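Local structure of NegoA.19184.a (Neisseria gonorrhoeae, 5UEB) at residues 36-41 with 56-61. The protein is of unknown function and belongs to the DUF4265 family, with two antiparallel sheets and two helices. Numbering follows the deposited sequence.
Sequences DGNFLI and IVAIER
Phe39 and Val57 form an antiparallel hydrogen-bonded pair. Phe39 N donates to Val57 O at 2.8 Å, and Val57 N donates to Phe39 O at 2.9 Å. Ile56 CA adds a CH...O contact to Phe39 O. On the Phe39 face, Ile59 CG2 packs on Phe39 CB at 3.6 Å. Val57 CG2 also meets Phe39 CB. Ile41 CD1 meets Val57 CG1, the two side chains crossing at about a right angle. Phe39 holds CG anti to the backbone N (chi1 -172°), and its side chain leads away from strand 56-61 to touch Ser11 and Leu13. Leu40 and Ile56 follow as a non-hydrogen-bonded pair, with Leu40 CD1 on Ile56 CG1 at 3.9 Å on the other face. Asn38 CB rests on Ile56 CG2 at 3.7 Å. Toward Gly37 a water replaces direct backbone bonds, accepting from Ile59 N at 2.9 Å and donating to Gly37 O and Asn38 OD1. Asp36 braces the turn. Its OD1 accepts from Asn38 N at 2.9 Å, from above the carboxylate plane, as an Asx turn; Asn38 ND2 bonds weakly to Asp36 OD2. At Gly37 (phi 89°) a CB would press on Asp36 O, which calls for glycine. The direct bonds thus hold the Phe39-Val57 register, while one water satisfies three polar atoms at the turn.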
loop_
_atom_site.group_PDB
_atom_site.type_symbol
_atom_site.label_atom_id
_atom_site.label_comp_id
_atom_site.label_asym_id
_atom_site.label_seq_id
_atom_site.Cartn_x
_atom_site.Cartn_y
_atom_site.Cartn_z
ATOM N N ASP B 36 12.314 13.426 12.594
ATOM C CA ASP B 36 11.850 13.870 11.283
ATOM C C ASP B 36 10.331 13.996 11.189
ATOM O O ASP B 36 9.813 14.287 10.102
ATOM C CB ASP B 36 12.379 12.948 10.181
ATOM C CG ASP B 36 11.883 11.511 10.311
ATOM O OD1 ASP B 36 11.078 11.210 11.210
ATOM O OD2 ASP B 36 12.308 10.660 9.497
ATOM N N GLY B 37 9.609 13.778 12.284
ATOM C CA GLY B 37 8.166 13.867 12.266
ATOM C C GLY B 37 7.456 12.580 11.915
ATOM O O GLY B 37 6.218 12.554 11.920
ATOM N N ASN B 38 8.192 11.518 11.598
ATOM C CA ASN B 38 7.579 10.223 11.343
ATOM C C ASN B 38 7.376 9.473 12.655
ATOM O O ASN B 38 7.703 9.968 13.738
ATOM C CB ASN B 38 8.424 9.426 10.355
ATOM C CG ASN B 38 8.395 10.032 8.964
ATOM O OD1 ASN B 38 7.338 10.453 8.490
ATOM N ND2 ASN B 38 9.555 10.112 8.316
ATOM N N PHE B 39 6.820 8.264 12.565
ATOM C CA PHE B 39 6.329 7.532 13.731
ATOM C C PHE B 39 6.940 6.136 13.725
ATOM O O PHE B 39 6.785 5.390 12.748
ATOM C CB PHE B 39 4.799 7.462 13.665
ATOM C CG PHE B 39 4.126 6.898 14.895
ATOM C CD1 PHE B 39 4.115 5.531 15.151
ATOM C CD2 PHE B 39 3.419 7.735 15.750
ATOM C CE1 PHE B 39 3.447 5.022 16.265
ATOM C CE2 PHE B 39 2.757 7.232 16.869
ATOM C CZ PHE B 39 2.777 5.884 17.133
ATOM N N LEU B 40 7.642 5.783 14.800
ATOM C CA LEU B 40 8.205 4.445 14.961
ATOM C C LEU B 40 7.188 3.568 15.683
ATOM O O LEU B 40 6.846 3.839 16.836
ATOM C CB LEU B 40 9.502 4.521 15.769
ATOM C CG LEU B 40 10.198 3.202 16.141
ATOM C CD1 LEU B 40 10.690 2.504 14.885
ATOM C CD2 LEU B 40 11.362 3.450 17.113
ATOM N N ILE B 41 6.701 2.521 15.007
ATOM C CA ILE B 41 5.717 1.616 15.593
ATOM C C ILE B 41 6.413 0.711 16.598
ATOM O O ILE B 41 7.420 0.070 16.273
ATOM C CB ILE B 41 5.032 0.795 14.484
ATOM C CG1 ILE B 41 4.181 1.721 13.606
ATOM C CG2 ILE B 41 4.176 -0.321 15.089
ATOM C CD1 ILE B 41 3.627 1.023 12.343
ATOM N N ILE B 56 8.730 2.298 10.327
ATOM C CA ILE B 56 8.627 3.752 10.425
ATOM C C ILE B 56 7.596 4.213 9.407
ATOM O O ILE B 56 7.678 3.853 8.227
ATOM C CB ILE B 56 9.986 4.439 10.192
ATOM C CG1 ILE B 56 10.990 4.027 11.267
ATOM C CG2 ILE B 56 9.830 5.962 10.200
ATOM C CD1 ILE B 56 12.429 4.456 10.962
ATOM N N VAL B 57 6.619 4.991 9.859
ATOM C CA VAL B 57 5.493 5.378 9.022
ATOM C C VAL B 57 5.294 6.884 9.090
ATOM O O VAL B 57 5.652 7.540 10.077
ATOM C CB VAL B 57 4.187 4.640 9.399
ATOM C CG1 VAL B 57 4.362 3.120 9.280
ATOM C CG2 VAL B 57 3.734 5.040 10.806
ATOM N N ALA B 58 4.737 7.430 8.019
ATOM C CA ALA B 58 4.307 8.817 7.962
ATOM C C ALA B 58 2.879 8.929 8.474
ATOM O O ALA B 58 2.075 8.000 8.344
ATOM C CB ALA B 58 4.374 9.341 6.530
ATOM N N ILE B 59 2.561 10.088 9.051
ATOM C CA ILE B 59 1.306 10.274 9.759
ATOM C C ILE B 59 0.628 11.548 9.271
ATOM O O ILE B 59 1.251 12.428 8.669
ATOM C CB ILE B 59 1.525 10.327 11.281
ATOM C CG1 ILE B 59 2.425 11.508 11.630
ATOM C CG2 ILE B 59 2.176 9.030 11.761
ATOM C CD1 ILE B 59 2.745 11.629 13.141
ATOM N N GLU B 60 -0.682 11.623 9.528
ATOM C CA GLU B 60 -1.492 12.803 9.257
ATOM C C GLU B 60 -2.310 13.118 10.496
ATOM O O GLU B 60 -2.807 12.207 11.162
ATOM C CB GLU B 60 -2.490 12.553 8.128
ATOM C CG GLU B 60 -1.900 12.499 6.750
ATOM C CD GLU B 60 -2.971 12.571 5.668
ATOM O OE1 GLU B 60 -4.146 12.268 5.967
ATOM O OE2 GLU B 60 -2.639 12.936 4.523
ATOM N N ARG B 61 -2.483 14.407 10.774
ATOM C CA ARG B 61 -3.300 14.860 11.892
ATOM C C ARG B 61 -4.685 15.263 11.401
ATOM O O ARG B 61 -4.817 16.032 10.441
ATOM C CB ARG B 61 -2.641 16.047 12.601
ATOM C CG ARG B 61 -3.406 16.567 13.799
ATOM C CD ARG B 61 -2.591 17.613 14.548
ATOM N NE ARG B 61 -3.318 18.099 15.715
ATOM C CZ ARG B 61 -4.101 19.170 15.720
ATOM N NH1 ARG B 61 -4.253 19.884 14.612
ATOM N NH2 ARG B 61 -4.722 19.535 16.836
HETATM O O HOH W 1 4.821 11.974 9.144
#